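Local coordinates for Serine/threonine/tyrosine-interacting protein (Homo sapiens, PDB 2R0B), which is a catalytically inactive phosphatase that anchors MAPK1 and MAPK3 in the nucleus and binds the F-box of FBXW7, blocking its assembly into a ubiquitin ligase, at residues G12-P17 with H32-I37; S24-L29 with Q54-Y59. All coordinates share one frame; numbering follows the deposited sequence.

Contact 1 of 2, residues G12-P17 with H32-I37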
ATOM      1  N   GLY A  12       1.684   8.989   8.895  1.00 16.24           N
ATOM      2  CA  GLY A  12       2.890   8.359   8.378  1.00 15.35           C
ATOM      3  C   GLY A  12       2.700   7.290   7.303  1.00 15.39           C
ATOM      4  O   GLY A  12       3.686   6.701   6.848  1.00 16.31           O
ATOM      5  N   LEU A  13       1.471   7.050   6.873  1.00 14.84           N
ATOM      6  CA  LEU A  13       1.221   6.017   5.840  1.00 14.07           C
ATOM      7  C   LEU A  13       0.439   6.643   4.709  1.00 14.50           C
ATOM      8  O   LEU A  13      -0.675   7.107   4.915  1.00 15.48           O
ATOM      9  CB  LEU A  13       0.460   4.821   6.423  1.00 14.26           C
ATOM     10  CG  LEU A  13       0.060   3.693   5.475  1.00 14.78           C
ATOM     11  CD1 LEU A  13       1.297   3.002   4.924  1.00 15.39           C
ATOM     12  CD2 LEU A  13      -0.872   2.679   6.151  1.00 14.64           C
ATOM     13  N   PHE A  14       1.039   6.659   3.521  1.00 14.49           N
ATOM     14  CA  PHE A  14       0.486   7.307   2.354  1.00 14.50           C
ATOM     15  C   PHE A  14       0.148   6.260   1.299  1.00 14.92           C
ATOM     16  O   PHE A  14       0.797   5.207   1.231  1.00 14.77           O
ATOM     17  CB  PHE A  14       1.507   8.283   1.741  1.00 15.39           C
ATOM     18  CG  PHE A  14       1.892   9.433   2.640  1.00 14.52           C
ATOM     19  CD1 PHE A  14       1.443  10.722   2.350  1.00 14.88           C
ATOM     20  CD2 PHE A  14       2.724   9.241   3.740  1.00 16.32           C
ATOM     21  CE1 PHE A  14       1.813  11.804   3.149  1.00 15.74           C
ATOM     22  CE2 PHE A  14       3.100  10.336   4.559  1.00 17.67           C
ATOM     23  CZ  PHE A  14       2.620  11.607   4.262  1.00 15.24           C
ATOM     24  N   LEU A  15      -0.848   6.571   0.471  1.00 14.37           N
ATOM     25  CA  LEU A  15      -1.319   5.658  -0.576  1.00 14.29           C
ATOM     26  C   LEU A  15      -1.438   6.427  -1.872  1.00 14.10           C
ATOM     27  O   LEU A  15      -2.031   7.505  -1.905  1.00 15.02           O
ATOM     28  CB  LEU A  15      -2.688   5.078  -0.191  1.00 13.27           C
ATOM     29  CG  LEU A  15      -3.466   4.252  -1.238  1.00 15.20           C
ATOM     30  CD1 LEU A  15      -2.752   2.976  -1.672  1.00 16.79           C
ATOM     31  CD2 LEU A  15      -4.896   3.940  -0.768  1.00 15.22           C
ATOM     32  N   GLY A  16      -0.898   5.874  -2.959  1.00 13.78           N
ATOM     33  CA  GLY A  16      -0.853   6.640  -4.209  1.00 13.85           C
ATOM     34  C   GLY A  16      -0.783   5.742  -5.431  1.00 13.94           C
ATOM     35  O   GLY A  16      -0.629   4.541  -5.293  1.00 13.80           O
ATOM     36  N   PRO A  17      -0.901   6.336  -6.630  1.00 13.90           N
ATOM     37  CA  PRO A  17      -0.666   5.674  -7.901  1.00 13.88           C
ATOM     38  C   PRO A  17       0.854   5.644  -8.156  1.00 14.06           C
ATOM     39  O   PRO A  17       1.634   6.233  -7.401  1.00 13.51           O
ATOM     40  CB  PRO A  17      -1.356   6.606  -8.907  1.00 14.29           C
ATOM     41  CG  PRO A  17      -1.112   7.994  -8.305  1.00 14.28           C
ATOM     42  CD  PRO A  17      -1.222   7.772  -6.806  1.00 14.39           C
ATOM     43  N   HIS A  32       7.497  15.400   2.745  1.00 18.11           N
ATOM     44  CA  HIS A  32       6.649  14.608   3.636  1.00 18.17           C
ATOM     45  C   HIS A  32       7.410  13.569   4.491  1.00 17.73           C
ATOM     46  O   HIS A  32       6.788  12.815   5.248  1.00 17.32           O
ATOM     47  CB  HIS A  32       5.521  13.948   2.832  1.00 18.32           C
ATOM     48  CG  HIS A  32       4.445  14.901   2.408  1.00 20.92           C
ATOM     49  ND1 HIS A  32       4.363  15.422   1.134  1.00 23.55           N
ATOM     50  CD2 HIS A  32       3.404  15.430   3.098  1.00 20.15           C
ATOM     51  CE1 HIS A  32       3.310  16.218   1.048  1.00 20.86           C
ATOM     52  NE2 HIS A  32       2.720  16.252   2.230  1.00 21.90           N
ATOM     53  N   GLY A  33       8.742  13.555   4.378  1.00 17.34           N
ATOM     54  CA  GLY A  33       9.586  12.684   5.184  1.00 17.76           C
ATOM     55  C   GLY A  33       9.413  11.220   4.856  1.00 17.32           C
ATOM     56  O   GLY A  33       9.558  10.375   5.743  1.00 18.78           O
ATOM     57  N   ILE A  34       9.080  10.919   3.599  1.00 17.53           N
ATOM     58  CA  ILE A  34       8.959   9.506   3.154  1.00 17.09           C
ATOM     59  C   ILE A  34      10.335   8.863   3.210  1.00 16.44           C
ATOM     60  O   ILE A  34      11.295   9.439   2.710  1.00 18.20           O
ATOM     61  CB  ILE A  34       8.477   9.403   1.686  1.00 16.49           C
ATOM     62  CG1 ILE A  34       7.060   9.963   1.483  1.00 17.56           C
ATOM     63  CG2 ILE A  34       8.627   7.973   1.152  1.00 16.77           C
ATOM     64  CD1 ILE A  34       6.053   9.433   2.485  1.00 15.66           C
ATOM     65  N   THR A  35      10.417   7.662   3.783  1.00 15.04           N
ATOM     66  CA  THR A  35      11.687   6.945   3.910  1.00 15.72           C
ATOM     67  C   THR A  35      11.621   5.526   3.348  1.00 14.62           C
ATOM     68  O   THR A  35      12.666   4.915   3.081  1.00 16.13           O
ATOM     69  CB  THR A  35      12.152   6.846   5.383  1.00 16.10           C
ATOM     70  OG1 THR A  35      11.133   6.253   6.185  1.00 17.21           O
ATOM     71  CG2 THR A  35      12.494   8.218   5.921  1.00 17.49           C
ATOM     72  N   HIS A  36      10.400   5.019   3.204  1.00 15.19           N
ATOM     73  CA  HIS A  36      10.147   3.645   2.773  1.00 12.58           C
ATOM     74  C   HIS A  36       9.043   3.604   1.709  1.00 12.90           C
ATOM     75  O   HIS A  36       8.057   4.314   1.828  1.00 12.92           O
ATOM     76  CB  HIS A  36       9.661   2.841   3.972  1.00 12.77           C
ATOM     77  CG  HIS A  36      10.722   2.518   4.976  1.00 13.09           C
ATOM     78  ND1 HIS A  36      11.219   3.450   5.865  1.00 14.57           N
ATOM     79  CD2 HIS A  36      11.348   1.350   5.259  1.00 15.46           C
ATOM     80  CE1 HIS A  36      12.129   2.873   6.630  1.00 19.02           C
ATOM     81  NE2 HIS A  36      12.223   1.598   6.286  1.00 16.85           N
ATOM     82  N   ILE A  37       9.184   2.754   0.689  1.00 12.36           N
ATOM     83  CA  ILE A  37       8.165   2.676  -0.361  1.00 11.78           C
ATOM     84  C   ILE A  37       7.845   1.211  -0.690  1.00 13.00           C
ATOM     85  O   ILE A  37       8.758   0.410  -0.907  1.00 13.26           O
ATOM     86  CB  ILE A  37       8.653   3.389  -1.648  1.00 12.38           C
ATOM     87  CG1 ILE A  37       8.977   4.867  -1.355  1.00 10.76           C
ATOM     88  CG2 ILE A  37       7.631   3.230  -2.791  1.00 12.23           C
ATOM     89  CD1 ILE A  37       9.565   5.625  -2.539  1.00 11.63           C
TER
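Phe14 carries this contact from the first segment, meeting His32 and Ile34 of the second. Ahead of it, Gly12 has a positive phi of 84°, where a side chain would be jammed against the preceding carbonyl. Leu13 turns from the second segment and, like Leu15 two residues on, packs on helix 103-116, where both touch Val108. Phe14 points the other way, with CG beside its backbone N (chi1 -63°), which carries the ring out to the second segment. The far end of the ring meets His32 in an offset edge-to-face pair. The edge belongs to Phe14 and the face to His32. The centroids lie 5.5 Å apart and the planes stand at 65°. Phe14 CE1 is 4.0 Å from His32 CD2, and Phe14 CZ is 4.0 Å from His32 CB. The imidazole is held by a hydrogen bond from ND1 to Val28 O of helix 26-31. On the CD2 and CE2 flank of the Phe14 ring sits one methyl, Ile34 CD1, 3.6 Å from Phe14 CD2. Without the ring, as with an alanine here, His32 and Ile34 would probably lose the surface they pack on, and a gap would open between strand and turn. Strand 13-16 lies between strands 7-10 and 93-96 in the sheet. Phe14 thus joins the sheet to the Schellman motif at Gly33 that ends helix 26-31, ahead of strand 36-41.

Contact 2 of 2, residues S24-L29 with Q54-Y59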
ATOM      1  N   SER A  24      10.524  12.974 -10.730  1.00 23.90           N
ATOM      2  CA  SER A  24      10.109  14.368 -10.574  0.50 24.22           C
ATOM      3  C   SER A  24       9.465  14.681  -9.228  1.00 23.86           C
ATOM      4  O   SER A  24       9.404  15.856  -8.806  1.00 24.51           O
ATOM      5  CB  SER A  24       9.149  14.747 -11.698  0.50 23.96           C
ATOM      6  OG  SER A  24       8.895  16.138 -11.693  0.50 25.27           O
ATOM      7  N   LYS A  25       8.979  13.646  -8.549  1.00 23.19           N
ATOM      8  CA  LYS A  25       8.301  13.826  -7.260  1.00 22.56           C
ATOM      9  C   LYS A  25       9.218  13.788  -6.033  1.00 21.88           C
ATOM     10  O   LYS A  25       8.742  13.862  -4.891  1.00 21.68           O
ATOM     11  CB  LYS A  25       7.133  12.828  -7.103  1.00 23.47           C
ATOM     12  CG  LYS A  25       5.926  13.139  -7.989  1.00 23.21           C
ATOM     13  CD  LYS A  25       5.096  14.289  -7.429  1.00 26.09           C
ATOM     14  CE  LYS A  25       4.000  14.752  -8.379  1.00 28.14           C
ATOM     15  NZ  LYS A  25       3.068  15.677  -7.674  1.00 31.04           N
ATOM     16  N   LEU A  26      10.527  13.687  -6.243  1.00 21.06           N
ATOM     17  CA  LEU A  26      11.463  13.669  -5.099  1.00 21.06           C
ATOM     18  C   LEU A  26      11.209  14.776  -4.064  1.00 20.93           C
ATOM     19  O   LEU A  26      11.096  14.466  -2.880  1.00 19.71           O
ATOM     20  CB  LEU A  26      12.920  13.691  -5.549  1.00 20.80           C
ATOM     21  CG  LEU A  26      13.948  13.499  -4.434  1.00 20.46           C
ATOM     22  CD1 LEU A  26      13.683  12.206  -3.642  1.00 20.74           C
ATOM     23  CD2 LEU A  26      15.330  13.481  -5.048  1.00 23.74           C
ATOM     24  N   PRO A  27      11.096  16.054  -4.507  1.00 20.95           N
ATOM     25  CA  PRO A  27      10.789  17.130  -3.552  1.00 20.98           C
ATOM     26  C   PRO A  27       9.552  16.853  -2.684  1.00 20.77           C
ATOM     27  O   PRO A  27       9.575  17.124  -1.480  1.00 20.65           O
ATOM     28  CB  PRO A  27      10.518  18.331  -4.466  1.00 21.25           C
ATOM     29  CG  PRO A  27      11.380  18.086  -5.632  1.00 21.30           C
ATOM     30  CD  PRO A  27      11.294  16.593  -5.872  1.00 21.47           C
ATOM     31  N   VAL A  28       8.494  16.311  -3.288  1.00 20.00           N
ATOM     32  CA  VAL A  28       7.248  16.008  -2.561  1.00 18.77           C
ATOM     33  C   VAL A  28       7.490  14.904  -1.542  1.00 17.94           C
ATOM     34  O   VAL A  28       7.099  15.032  -0.383  1.00 16.94           O
ATOM     35  CB  VAL A  28       6.097  15.649  -3.530  1.00 18.97           C
ATOM     36  CG1 VAL A  28       4.871  15.186  -2.784  1.00 19.23           C
ATOM     37  CG2 VAL A  28       5.755  16.862  -4.407  1.00 20.80           C
ATOM     38  N   LEU A  29       8.202  13.861  -1.966  1.00 17.54           N
ATOM     39  CA  LEU A  29       8.541  12.763  -1.088  1.00 17.89           C
ATOM     40  C   LEU A  29       9.393  13.216   0.092  1.00 17.93           C
ATOM     41  O   LEU A  29       9.114  12.842   1.229  1.00 17.71           O
ATOM     42  CB  LEU A  29       9.221  11.624  -1.868  1.00 18.17           C
ATOM     43  CG  LEU A  29       8.337  11.017  -2.965  1.00 17.67           C
ATOM     44  CD1 LEU A  29       9.226  10.183  -3.872  1.00 20.85           C
ATOM     45  CD2 LEU A  29       7.206  10.161  -2.430  1.00 19.13           C
ATOM     46  N   GLN A  54      17.327   4.772  -6.051  1.00 27.00           N
ATOM     47  CA  GLN A  54      18.078   3.605  -5.573  1.00 29.61           C
ATOM     48  C   GLN A  54      18.751   3.872  -4.238  1.00 29.89           C
ATOM     49  O   GLN A  54      18.806   2.992  -3.373  1.00 31.35           O
ATOM     50  CB  GLN A  54      19.112   3.141  -6.615  1.00 29.95           C
ATOM     51  CG  GLN A  54      18.571   3.031  -8.065  1.00 33.01           C
ATOM     52  CD  GLN A  54      17.306   2.186  -8.166  1.00 36.32           C
ATOM     53  OE1 GLN A  54      17.213   1.108  -7.569  1.00 39.06           O
ATOM     54  NE2 GLN A  54      16.321   2.676  -8.920  1.00 36.88           N
ATOM     55  N   GLN A  55      19.221   5.099  -4.059  1.00 29.88           N
ATOM     56  CA  GLN A  55      20.082   5.421  -2.935  1.00 29.59           C
ATOM     57  C   GLN A  55      19.369   6.126  -1.786  1.00 28.49           C
ATOM     58  O   GLN A  55      19.940   6.261  -0.714  1.00 29.93           O
ATOM     59  CB  GLN A  55      21.286   6.252  -3.418  1.00 30.07           C
ATOM     60  CG  GLN A  55      22.320   5.477  -4.240  1.00 33.13           C
ATOM     61  CD  GLN A  55      23.168   4.535  -3.387  1.00 35.53           C
ATOM     62  OE1 GLN A  55      22.726   3.440  -3.017  1.00 38.80           O
ATOM     63  NE2 GLN A  55      24.394   4.956  -3.079  1.00 36.66           N
ATOM     64  N   LEU A  56      18.127   6.562  -1.998  1.00 26.90           N
ATOM     65  CA  LEU A  56      17.462   7.453  -1.046  1.00 25.21           C
ATOM     66  C   LEU A  56      16.382   6.830  -0.166  1.00 23.97           C
ATOM     67  O   LEU A  56      16.007   7.407   0.855  1.00 25.18           O
ATOM     68  CB  LEU A  56      16.888   8.683  -1.765  1.00 24.75           C
ATOM     69  CG  LEU A  56      17.884   9.619  -2.472  1.00 25.33           C
ATOM     70  CD1 LEU A  56      17.192  10.552  -3.425  1.00 25.71           C
ATOM     71  CD2 LEU A  56      18.714  10.418  -1.469  1.00 28.80           C
ATOM     72  N   PHE A  57      15.873   5.677  -0.567  1.00 21.97           N
ATOM     73  CA  PHE A  57      14.717   5.096   0.110  1.00 19.66           C
ATOM     74  C   PHE A  57      14.928   3.613   0.267  1.00 18.33           C
ATOM     75  O   PHE A  57      15.702   3.012  -0.497  1.00 18.36           O
ATOM     76  CB  PHE A  57      13.432   5.319  -0.713  1.00 19.57           C
ATOM     77  CG  PHE A  57      13.080   6.765  -0.939  1.00 19.46           C
ATOM     78  CD1 PHE A  57      12.664   7.572   0.099  1.00 22.79           C
ATOM     79  CD2 PHE A  57      13.132   7.310  -2.215  1.00 20.30           C
ATOM     80  CE1 PHE A  57      12.352   8.919  -0.120  1.00 23.16           C
ATOM     81  CE2 PHE A  57      12.831   8.662  -2.435  1.00 21.61           C
ATOM     82  CZ  PHE A  57      12.435   9.467  -1.379  1.00 19.66           C
ATOM     83  N   ARG A  58      14.235   3.016   1.233  1.00 16.27           N
ATOM     84  CA  ARG A  58      14.144   1.554   1.322  1.00 16.36           C
ATOM     85  C   ARG A  58      12.877   1.071   0.614  1.00 14.94           C
ATOM     86  O   ARG A  58      11.776   1.569   0.881  1.00 15.32           O
ATOM     87  CB  ARG A  58      14.149   1.083   2.773  1.00 16.00           C
ATOM     88  CG  ARG A  58      15.418   1.434   3.542  1.00 21.43           C
ATOM     89  CD  ARG A  58      15.471   0.711   4.871  1.00 26.18           C
ATOM     90  NE  ARG A  58      16.715   0.987   5.597  1.00 32.68           N
ATOM     91  CZ  ARG A  58      17.005   0.491   6.797  1.00 34.52           C
ATOM     92  NH1 ARG A  58      16.149  -0.322   7.415  1.00 35.48           N
ATOM     93  NH2 ARG A  58      18.162   0.798   7.379  1.00 35.94           N
ATOM     94  N   TYR A  59      13.026   0.104  -0.285  1.00 14.28           N
ATOM     95  CA  TYR A  59      11.915  -0.363  -1.095  1.00 14.27           C
ATOM     96  C   TYR A  59      11.489  -1.767  -0.707  1.00 14.34           C
ATOM     97  O   TYR A  59      12.298  -2.559  -0.215  1.00 13.18           O
ATOM     98  CB  TYR A  59      12.311  -0.359  -2.579  1.00 14.33           C
ATOM     99  CG  TYR A  59      12.322   1.003  -3.217  1.00 14.93           C
ATOM    100  CD1 TYR A  59      11.179   1.510  -3.852  1.00 14.42           C
ATOM    101  CD2 TYR A  59      13.469   1.794  -3.196  1.00 16.27           C
ATOM    102  CE1 TYR A  59      11.186   2.770  -4.454  1.00 16.14           C
ATOM    103  CE2 TYR A  59      13.484   3.047  -3.779  1.00 15.96           C
ATOM    104  CZ  TYR A  59      12.342   3.532  -4.413  1.00 16.58           C
ATOM    105  OH  TYR A  59      12.379   4.760  -5.030  1.00 16.86           O
TER
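Leu26 reaches with both methyls over to the loop before strand 58-63. Its CD2 lies 3.8 Å from Leu56 CD1, and the two leucine side chains cross at about a right angle. The other methyl, Leu26 CD1, rests 3.8 Å from Phe57 CZ and as near to Phe57 CE2. It thus meets the outer end of the phenylalanine ring. The torsion of Leu26 explains this reach. CG lies opposite the backbone N (chi1 -173°), and the branched end comes nearer the loop than the course of the CB bond suggests. Leu29, one helical turn on, points at the loop directly. Its CB is 3.9 Å from Phe57 CZ, and its CD1 is 4.1 Å from the same atom. The CZ and CE2 end of the ring is therefore touched by both leucines. Leu29 N is hydrogen-bonded to Lys25 O, which ties this turn of the backbone together. Phe57 has CG beside its own backbone N (chi1 -61°), and this carries the ring out to the helix. Leu56 CB lies over one face of that ring, 4.0 Å above its plane and offset toward the rim. The contact is apolar and partly buried, with Leu56 exposed at its border. Phe53, which with Gln54 and Gln55 forms the motif that interacts with FBXW7, adds a further ring that meets Phe57 with the planes at about 75° and also touches Leu26 and Leu29. Tyr59 OH is hydrogen-bonded to Phe53 N. The short helix 26-31 thus packs on the loop leading into strand 58-63, at one edge of the sheet, and Phe57 also touches Ile37 of the adjoining strand 36-41.

In the fold
The centres of contacts 1 and 2 lie about 10 Å apart, within the dual specificity phosphatase domain. Their segments alternate along the chain: 12-17, 24-29, 32-37, then 54-59. Helix 26-31 follows strand 13-16 and leads into strand 36-41. Probable backbone hydrogen bonds join the two contacts, from Ile34 N to Leu29 O at 3.1 Å and from Ile37 N to Arg58 O at 2.9 Å. The second joins the parallel neighbours 36-41 and 58-63. Strand 13-16 belongs to the same mixed sheet, beyond strand 93-96. Contact 1 is buried, while contact 2 lies farther out. Phe53 of the FBXW7-binding motif packs on contact 2, so the motif is probably anchored to the domain core through these contacts.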